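Local coordinates for triosephosphate isomerase (Toxoplasma gondii, PDB 5UPR), which probably interconverts D-glyceraldehyde 3-phosphate and dihydroxyacetone phosphate, a step of glycolysis and gluconeogenesis, as a homodimeric TIM-barrel enzyme of the triosephosphate isomerase family, at residues 195-200 with 234-240; 154-159 with 202-206; 225-229 with 253-257. Residue numbers count along the deposited sequence, not the author numbering.

Contact 1: 195-200 with 234-240; sequences AQETHR and LFEGEDV
Residues 195-200 lie within helix 192-209; 234-240 leave the end of helix 228-234 through two successive type I turns, L234 to G237 and G237 to V240, and run on toward strand 242-245. The CA atoms of Q196 and G237 lie 5.1 Å apart, those of H199 and D239 5.7 Å. G237 passes so close to Q196 that a CB there would clash with Q196 OE1. Q196 (chi1 t, chi2 p) turns its amide onto the second turn: OE1 accepts from D239 N (2.9 Å) and NE2 donates to D239 OD2 (2.8 Å), so one side chain grips both backbone and carboxylate. One helical turn on, H199 ND1 donates to D239 O (3.0 Å), while V240 CG2 sits over the imidazole face, 4.0 Å from its centroid, a CH-pi contact. R200 NH1 forms a salt bridge with D239 OD1 (2.5 Å), and NH2 a long one with E238 OE2 (3.7 Å); R203 also pairs with D239 OD1. At the apolar end A195 CB meets L234 CD2 at 3.8 Å, beside Y222. The arrangement is an alpha-beta loop of a TIM barrel, leading into the eighth strand and fastened to helix 192-209, which follows the sixth strand.

Contact 2: 154-159 with 202-206; sequences LSEQLE and IRNWL
Segment 154-159, within helix 150-164, crosses segment 202-206, within helix 192-209, with the axes 10.7 Å apart at closest approach and their N-to-C directions 43° apart (signed crossing angle -43°). The CA atoms of L154 and I202 are 7.4 Å apart, and L154 CD1 lies 4.1 Å from I202 CG1. The CA atoms of S155 and W205 are 6.9 Å apart. S155 OG comes to 3.7 Å from W205 CD1, although this hydroxyl is hydrogen-bonded to Q151 O in its own helix. These are neighbouring outer helices of the TIM barrel, packed over strands 133-138 and 174-178: I138, I176 and Y178 underlie L154, L158 and I202. One turn after L154, L158 places CB over the six-membered ring of W205 (chi1 t, chi2 90°), 3.5 Å from its centroid and 5° off the normal, a close CH-pi contact; L158 CD1 reaches I202 CG2 at 4.3 Å. E159 (chi1 t, chi2 p) accepts from a water at OE1 (3.2 Å); that water accepts from W205 NE1 (2.8 Å), while E159 OE2 pairs with R162.

Contact 3: 225-229 with 253-257; sequences SVKGS and DFVSI. With SO4 (sulfate ion), chain E.
A sulfate, probably from the crystallisation liquor, is bound at S225, the first residue of 225-229: S225 N donates to sulfate O4 (3.1 Å), and G185 N and G247 N also bind the ion, consistent with the substrate-phosphate site of triosephosphate isomerases. S225 has a left-handed backbone (phi 61°, psi 44°); V226 and K227 are extended, and from G228 the chain takes helical angles (phi -51°, psi -38°), a weakly bonded start of helix 228-234. D253 (chi1 t), near the start of helix 253-260, reaches across so that OD2 accepts from G228 N (2.8 Å, nearly linear). In the TIM barrel this joins the loop after the seventh strand to the helix after the eighth. The CA atoms of G228 and I257 are 4.8 Å apart. A CB on G228 would clash with D253 OD1 and crowd S256 CB. I257 CG1 packs 3.5 Å from G228 N, I257 CD1 meets V226 CG1 at 3.9 Å, and both side chains touch F243. A water donates to D253 OD1 (3.0 Å) and accepts a weak bond from S229 N (3.1 Å).

Contacts 1 and 2 share helix 192-209 and lie with centres about 15 Å apart. They touch directly: R203 NE makes a 2.7 Å salt bridge with D239 OD1, and T198 CG2 packs 3.4 Å from L154 CD1, so the helix meets the loop before the eighth strand and helix 150-164 at once. Contact 3 does not touch the other two, its centre about 17 Å from that of contact 1 and 27 Å from that of contact 2, with nearest atoms about 5 and 14 Å away. Helix 228-234 joins 225-229 of contact 3 to 234-240 of contact 1, running from the sulfate-binding loop to the opposite end of the barrel. Of the three contacts, contact 3 alone binds the sulfate.

Contact 1: 195-200 with 234-240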
loop_
_atom_site.group_PDB
_atom_site.type_symbol
_atom_site.label_atom_id
_atom_site.label_comp_id
_atom_site.label_asym_id
_atom_site.label_seq_id
_atom_site.Cartn_x
_atom_site.Cartn_y
_atom_site.Cartn_z
ATOM N N ALA A 195 -11.908 -0.589 -29.171
ATOM C CA ALA A 195 -10.553 -0.674 -28.593
ATOM C C ALA A 195 -9.551 -0.149 -29.594
ATOM O O ALA A 195 -8.757 0.717 -29.250
ATOM C CB ALA A 195 -10.196 -2.073 -28.142
ATOM N N GLN A 196 -9.586 -0.631 -30.828
ATOM C CA GLN A 196 -8.625 -0.193 -31.818
ATOM C C GLN A 196 -8.707 1.309 -32.068
ATOM O O GLN A 196 -7.671 1.968 -32.108
ATOM C CB GLN A 196 -8.832 -0.961 -33.150
ATOM C CG GLN A 196 -8.119 -0.351 -34.349
ATOM C CD GLN A 196 -6.608 -0.252 -34.189
ATOM O OE1 GLN A 196 -5.978 -1.025 -33.453
ATOM N NE2 GLN A 196 -6.013 0.726 -34.916
ATOM N N GLU A 197 -9.932 1.834 -32.205
ATOM C CA GLU A 197 -10.145 3.273 -32.424
ATOM C C GLU A 197 -9.510 4.125 -31.282
ATOM O O GLU A 197 -8.792 5.119 -31.514
ATOM C CB GLU A 197 -11.633 3.597 -32.528
ATOM C CG GLU A 197 -11.862 5.010 -33.074
ATOM C CD GLU A 197 -13.298 5.534 -33.018
ATOM O OE1 GLU A 197 -13.970 5.542 -31.971
ATOM O OE2 GLU A 197 -13.778 5.979 -34.053
ATOM N N THR A 198 -9.811 3.726 -30.051
ATOM C CA THR A 198 -9.372 4.520 -28.906
ATOM C C THR A 198 -7.865 4.382 -28.712
ATOM O O THR A 198 -7.204 5.352 -28.339
ATOM C CB THR A 198 -10.075 4.105 -27.614
ATOM O OG1 THR A 198 -11.473 4.089 -27.803
ATOM C CG2 THR A 198 -9.760 5.088 -26.491
ATOM N N HIS A 199 -7.325 3.187 -28.940
ATOM C CA HIS A 199 -5.898 3.004 -28.817
ATOM C C HIS A 199 -5.154 3.866 -29.870
ATOM O O HIS A 199 -4.113 4.430 -29.582
ATOM C CB HIS A 199 -5.469 1.583 -28.988
ATOM C CG HIS A 199 -5.679 0.714 -27.786
ATOM N ND1 HIS A 199 -4.745 -0.197 -27.382
ATOM C CD2 HIS A 199 -6.725 0.587 -26.937
ATOM C CE1 HIS A 199 -5.186 -0.840 -26.313
ATOM N NE2 HIS A 199 -6.400 -0.410 -26.038
ATOM N N ARG A 200 -5.690 3.973 -31.053
ATOM C CA ARG A 200 -5.101 4.837 -32.073
ATOM C C ARG A 200 -5.170 6.331 -31.677
ATOM O O ARG A 200 -4.246 7.042 -31.942
ATOM C CB ARG A 200 -5.741 4.568 -33.434
ATOM C CG ARG A 200 -5.136 5.342 -34.623
ATOM C CD ARG A 200 -3.645 5.198 -34.665
ATOM N NE ARG A 200 -3.203 4.911 -36.024
ATOM C CZ ARG A 200 -2.169 4.119 -36.334
ATOM N NH1 ARG A 200 -1.371 3.549 -35.386
ATOM N NH2 ARG A 200 -1.870 3.893 -37.629
ATOM N N LEU A 234 -9.796 -9.019 -30.002
ATOM C CA LEU A 234 -9.274 -7.712 -29.559
ATOM C C LEU A 234 -7.892 -7.377 -30.101
ATOM O O LEU A 234 -7.657 -6.264 -30.572
ATOM C CB LEU A 234 -9.291 -7.622 -28.023
ATOM C CG LEU A 234 -10.660 -7.294 -27.413
ATOM C CD1 LEU A 234 -10.600 -7.677 -25.952
ATOM C CD2 LEU A 234 -10.862 -5.811 -27.532
ATOM N N PHE A 235 -7.023 -8.393 -30.113
ATOM C CA PHE A 235 -5.626 -8.240 -30.512
ATOM C C PHE A 235 -5.404 -8.088 -32.029
ATOM O O PHE A 235 -4.275 -7.819 -32.466
ATOM C CB PHE A 235 -4.820 -9.449 -29.997
ATOM C CG PHE A 235 -3.323 -9.261 -30.039
ATOM C CD1 PHE A 235 -2.660 -8.418 -29.137
ATOM C CD2 PHE A 235 -2.572 -9.919 -31.008
ATOM C CE1 PHE A 235 -1.289 -8.232 -29.210
ATOM C CE2 PHE A 235 -1.197 -9.751 -31.099
ATOM C CZ PHE A 235 -0.540 -8.920 -30.205
ATOM N N GLU A 236 -6.446 -8.275 -32.836
ATOM C CA GLU A 236 -6.348 -7.996 -34.262
ATOM C C GLU A 236 -6.083 -6.525 -34.521
ATOM O O GLU A 236 -5.537 -6.206 -35.542
ATOM C CB GLU A 236 -7.582 -8.478 -35.024
ATOM C CG GLU A 236 -7.705 -9.999 -34.957
ATOM C CD GLU A 236 -9.048 -10.525 -35.492
ATOM O OE1 GLU A 236 -9.876 -9.726 -35.990
ATOM O OE2 GLU A 236 -9.252 -11.751 -35.437
ATOM N N GLY A 237 -6.446 -5.622 -33.597
ATOM C CA GLY A 237 -6.135 -4.228 -33.791
ATOM C C GLY A 237 -4.643 -3.954 -33.825
ATOM O O GLY A 237 -3.885 -4.346 -32.952
ATOM N N GLU A 238 -4.229 -3.239 -34.846
ATOM C CA GLU A 238 -2.843 -2.844 -35.037
ATOM C C GLU A 238 -2.279 -1.981 -33.862
ATOM O O GLU A 238 -1.102 -1.995 -33.634
ATOM C CB GLU A 238 -2.831 -2.067 -36.380
ATOM C CG GLU A 238 -1.690 -1.234 -36.716
ATOM C CD GLU A 238 -1.889 -0.673 -38.170
ATOM O OE1 GLU A 238 -2.662 -1.250 -39.010
ATOM O OE2 GLU A 238 -1.243 0.310 -38.496
ATOM N N ASP A 239 -3.127 -1.241 -33.171
ATOM C CA ASP A 239 -2.715 -0.388 -32.026
ATOM C C ASP A 239 -3.017 -1.015 -30.642
ATOM O O ASP A 239 -2.791 -0.361 -29.600
ATOM C CB ASP A 239 -3.380 0.959 -32.177
ATOM C CG ASP A 239 -2.826 1.693 -33.414
ATOM O OD1 ASP A 239 -1.687 2.166 -33.353
ATOM O OD2 ASP A 239 -3.457 1.751 -34.474
ATOM N N VAL A 240 -3.505 -2.263 -30.636
ATOM C CA VAL A 240 -3.741 -3.018 -29.405
ATOM C C VAL A 240 -2.551 -3.934 -29.210
ATOM O O VAL A 240 -2.377 -4.873 -29.968
ATOM C CB VAL A 240 -5.028 -3.842 -29.486
ATOM C CG1 VAL A 240 -5.235 -4.721 -28.204
ATOM C CG2 VAL A 240 -6.210 -2.893 -29.612
#

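Contact 2: 154-159 with 202-206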
loop_
_atom_site.group_PDB
_atom_site.type_symbol
_atom_site.label_atom_id
_atom_site.label_comp_id
_atom_site.label_asym_id
_atom_site.label_seq_id
_atom_site.Cartn_x
_atom_site.Cartn_y
_atom_site.Cartn_z
ATOM N N LEU A 154 -9.196 11.366 -22.049
ATOM C CA LEU A 154 -7.922 10.627 -22.055
ATOM C C LEU A 154 -6.761 11.598 -22.277
ATOM O O LEU A 154 -5.732 11.448 -21.617
ATOM C CB LEU A 154 -7.936 9.528 -23.141
ATOM C CG LEU A 154 -8.985 8.431 -22.989
ATOM C CD1 LEU A 154 -8.901 7.445 -24.150
ATOM C CD2 LEU A 154 -8.850 7.727 -21.645
ATOM N N SER A 155 -6.953 12.633 -23.127
ATOM C CA SER A 155 -5.948 13.651 -23.255
ATOM C C SER A 155 -5.613 14.357 -21.921
ATOM O O SER A 155 -4.452 14.616 -21.668
ATOM C CB SER A 155 -6.316 14.747 -24.281
ATOM O OG SER A 155 -6.660 14.175 -25.524
ATOM N N GLU A 156 -6.631 14.710 -21.148
ATOM C CA GLU A 156 -6.453 15.395 -19.829
ATOM C C GLU A 156 -5.652 14.467 -18.874
ATOM O O GLU A 156 -4.726 14.923 -18.179
ATOM C CB GLU A 156 -7.807 15.689 -19.151
ATOM C CG GLU A 156 -8.675 16.750 -19.741
ATOM C CD GLU A 156 -10.104 16.789 -19.088
ATOM O OE1 GLU A 156 -10.433 16.018 -18.114
ATOM O OE2 GLU A 156 -10.974 17.599 -19.591
ATOM N N GLN A 157 -5.997 13.177 -18.845
ATOM C CA GLN A 157 -5.284 12.242 -17.993
ATOM C C GLN A 157 -3.809 12.091 -18.365
ATOM O O GLN A 157 -2.915 12.108 -17.530
ATOM C CB GLN A 157 -5.969 10.858 -18.027
ATOM C CG GLN A 157 -7.323 10.865 -17.326
ATOM C CD GLN A 157 -7.941 9.505 -17.293
ATOM O OE1 GLN A 157 -7.850 8.736 -18.263
ATOM N NE2 GLN A 157 -8.515 9.117 -16.142
ATOM N N LEU A 158 -3.555 11.977 -19.658
ATOM C CA LEU A 158 -2.198 11.854 -20.169
ATOM C C LEU A 158 -1.422 13.168 -20.082
ATOM O O LEU A 158 -0.243 13.149 -19.763
ATOM C CB LEU A 158 -2.261 11.337 -21.579
ATOM C CG LEU A 158 -2.666 9.919 -21.746
ATOM C CD1 LEU A 158 -3.110 9.572 -23.164
ATOM C CD2 LEU A 158 -1.492 9.041 -21.367
ATOM N N GLU A 159 -2.068 14.296 -20.368
ATOM C CA GLU A 159 -1.410 15.631 -20.282
ATOM C C GLU A 159 -0.897 15.915 -18.829
ATOM O O GLU A 159 0.163 16.460 -18.700
ATOM C CB GLU A 159 -2.367 16.706 -20.746
ATOM C CG GLU A 159 -1.985 18.173 -20.504
ATOM C CD GLU A 159 -0.746 18.595 -21.245
ATOM O OE1 GLU A 159 -0.247 17.866 -22.157
ATOM O OE2 GLU A 159 -0.222 19.678 -20.888
ATOM N N ILE A 202 -5.028 7.362 -28.558
ATOM C CA ILE A 202 -4.016 7.438 -27.539
ATOM C C ILE A 202 -2.633 7.552 -28.202
ATOM O O ILE A 202 -1.813 8.392 -27.785
ATOM C CB ILE A 202 -4.079 6.228 -26.574
ATOM C CG1 ILE A 202 -5.329 6.321 -25.717
ATOM C CG2 ILE A 202 -2.774 6.132 -25.738
ATOM C CD1 ILE A 202 -5.670 5.007 -25.114
ATOM N N ARG A 203 -2.402 6.771 -29.235
ATOM C CA ARG A 203 -1.103 6.829 -29.962
ATOM C C ARG A 203 -0.930 8.165 -30.703
ATOM O O ARG A 203 0.155 8.692 -30.711
ATOM C CB ARG A 203 -0.921 5.616 -30.870
ATOM C CG ARG A 203 0.526 5.342 -31.279
ATOM C CD ARG A 203 0.702 4.083 -32.134
ATOM N NE ARG A 203 0.143 2.887 -31.461
ATOM C CZ ARG A 203 0.689 2.245 -30.435
ATOM N NH1 ARG A 203 1.841 2.604 -29.921
ATOM N NH2 ARG A 203 0.049 1.204 -29.908
ATOM N N ASN A 204 -2.003 8.734 -31.225
ATOM C CA ASN A 204 -1.954 10.048 -31.884
ATOM C C ASN A 204 -1.675 11.094 -30.816
ATOM O O ASN A 204 -0.967 12.052 -31.109
ATOM C CB ASN A 204 -3.231 10.445 -32.647
ATOM C CG ASN A 204 -3.518 9.583 -33.869
ATOM O OD1 ASN A 204 -2.629 8.921 -34.417
ATOM N ND2 ASN A 204 -4.802 9.562 -34.284
ATOM N N TRP A 205 -2.190 10.923 -29.594
ATOM C CA TRP A 205 -1.867 11.842 -28.521
ATOM C C TRP A 205 -0.363 11.808 -28.233
ATOM O O TRP A 205 0.251 12.881 -28.108
ATOM C CB TRP A 205 -2.691 11.574 -27.218
ATOM C CG TRP A 205 -2.371 12.587 -26.140
ATOM C CD1 TRP A 205 -2.999 13.801 -25.919
ATOM C CD2 TRP A 205 -1.291 12.527 -25.205
ATOM N NE1 TRP A 205 -2.355 14.476 -24.912
ATOM C CE2 TRP A 205 -1.334 13.703 -24.425
ATOM C CE3 TRP A 205 -0.304 11.558 -24.926
ATOM C CZ2 TRP A 205 -0.360 13.983 -23.465
ATOM C CZ3 TRP A 205 0.655 11.850 -23.914
ATOM C CH2 TRP A 205 0.575 13.014 -23.191
ATOM N N LEU A 206 0.237 10.587 -28.096
ATOM C CA LEU A 206 1.667 10.473 -27.837
ATOM C C LEU A 206 2.465 11.215 -28.915
ATOM O O LEU A 206 3.435 11.892 -28.610
ATOM C CB LEU A 206 2.116 9.035 -27.736
ATOM C CG LEU A 206 1.585 8.230 -26.557
ATOM C CD1 LEU A 206 1.814 6.727 -26.783
ATOM C CD2 LEU A 206 2.260 8.697 -25.308
HETATM O O HOH W 1 -2.413 17.202 -24.396
#

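Contact 3: 225-229 with 253-257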
loop_
_atom_site.group_PDB
_atom_site.type_symbol
_atom_site.label_atom_id
_atom_site.label_comp_id
_atom_site.label_asym_id
_atom_site.label_seq_id
_atom_site.Cartn_x
_atom_site.Cartn_y
_atom_site.Cartn_z
ATOM N N SER A 225 -12.662 -6.557 -18.507
ATOM C CA SER A 225 -13.359 -7.752 -18.852
ATOM C C SER A 225 -12.666 -8.544 -19.982
ATOM O O SER A 225 -13.336 -9.090 -20.887
ATOM C CB SER A 225 -14.834 -7.453 -19.191
ATOM O OG SER A 225 -15.514 -6.968 -18.040
ATOM N N VAL A 226 -11.349 -8.663 -19.894
ATOM C CA VAL A 226 -10.595 -9.456 -20.868
ATOM C C VAL A 226 -10.687 -10.911 -20.455
ATOM O O VAL A 226 -10.576 -11.244 -19.262
ATOM C CB VAL A 226 -9.091 -9.043 -20.930
ATOM C CG1 VAL A 226 -8.310 -9.920 -21.898
ATOM C CG2 VAL A 226 -8.967 -7.588 -21.357
ATOM N N LYS A 227 -10.944 -11.775 -21.455
ATOM C CA LYS A 227 -11.011 -13.222 -21.251
ATOM C C LYS A 227 -10.275 -13.934 -22.379
ATOM O O LYS A 227 -10.111 -13.377 -23.480
ATOM C CB LYS A 227 -12.487 -13.680 -21.231
ATOM C CG LYS A 227 -13.340 -13.032 -20.144
ATOM C CD LYS A 227 -14.765 -13.594 -20.011
ATOM C CE LYS A 227 -15.683 -13.144 -21.150
ATOM N NZ LYS A 227 -17.090 -13.666 -21.001
ATOM N N GLY A 228 -9.890 -15.180 -22.126
ATOM C CA GLY A 228 -9.308 -16.039 -23.187
ATOM C C GLY A 228 -10.180 -16.063 -24.438
ATOM O O GLY A 228 -9.685 -15.990 -25.524
ATOM N N SER A 229 -11.492 -16.081 -24.250
ATOM C CA SER A 229 -12.470 -16.221 -25.324
ATOM C C SER A 229 -12.708 -14.924 -26.138
ATOM O O SER A 229 -13.259 -14.998 -27.233
ATOM C CB SER A 229 -13.793 -16.732 -24.721
ATOM O OG SER A 229 -14.364 -15.734 -23.868
ATOM N N ASP A 253 -7.110 -19.181 -17.212
ATOM C CA ASP A 253 -7.500 -18.354 -18.349
ATOM C C ASP A 253 -6.406 -17.352 -18.691
ATOM O O ASP A 253 -6.270 -16.949 -19.839
ATOM C CB ASP A 253 -8.856 -17.674 -18.085
ATOM C CG ASP A 253 -9.489 -17.079 -19.383
ATOM O OD1 ASP A 253 -9.504 -17.795 -20.396
ATOM O OD2 ASP A 253 -10.016 -15.968 -19.412
ATOM N N PHE A 254 -5.596 -16.956 -17.705
ATOM C CA PHE A 254 -4.495 -16.027 -17.921
ATOM C C PHE A 254 -3.549 -16.544 -18.971
ATOM O O PHE A 254 -3.092 -15.765 -19.802
ATOM C CB PHE A 254 -3.731 -15.776 -16.609
ATOM C CG PHE A 254 -2.715 -14.676 -16.685
ATOM C CD1 PHE A 254 -3.103 -13.358 -16.957
ATOM C CD2 PHE A 254 -1.390 -14.930 -16.371
ATOM C CE1 PHE A 254 -2.189 -12.338 -16.950
ATOM C CE2 PHE A 254 -0.467 -13.935 -16.391
ATOM C CZ PHE A 254 -0.847 -12.618 -16.672
ATOM N N VAL A 255 -3.260 -17.842 -18.940
ATOM C CA VAL A 255 -2.333 -18.424 -19.926
ATOM C C VAL A 255 -2.941 -18.371 -21.356
ATOM O O VAL A 255 -2.207 -18.134 -22.323
ATOM C CB VAL A 255 -1.928 -19.855 -19.519
ATOM C CG1 VAL A 255 -1.051 -20.522 -20.582
ATOM C CG2 VAL A 255 -1.185 -19.846 -18.199
ATOM N N SER A 256 -4.242 -18.586 -21.494
ATOM C CA SER A 256 -4.901 -18.386 -22.801
ATOM C C SER A 256 -4.786 -16.952 -23.304
ATOM O O SER A 256 -4.680 -16.750 -24.498
ATOM C CB SER A 256 -6.379 -18.732 -22.791
ATOM O OG SER A 256 -6.614 -19.930 -22.090
ATOM N N ILE A 257 -4.832 -15.961 -22.403
ATOM C CA ILE A 257 -4.759 -14.564 -22.827
ATOM C C ILE A 257 -3.357 -14.257 -23.317
ATOM O O ILE A 257 -3.217 -13.614 -24.343
ATOM C CB ILE A 257 -5.223 -13.591 -21.737
ATOM C CG1 ILE A 257 -6.702 -13.785 -21.433
ATOM C CG2 ILE A 257 -4.979 -12.129 -22.149
ATOM C CD1 ILE A 257 -7.181 -13.233 -20.081
HETATM S S SO4 E . -11.886 -7.646 -15.179
HETATM O O1 SO4 E . -11.697 -8.034 -13.798
HETATM O O2 SO4 E . -12.113 -8.764 -16.100
HETATM O O3 SO4 E . -10.578 -7.068 -15.540
HETATM O O4 SO4 E . -12.822 -6.534 -15.447
HETATM O O HOH W 2 -12.186 -17.609 -21.658
#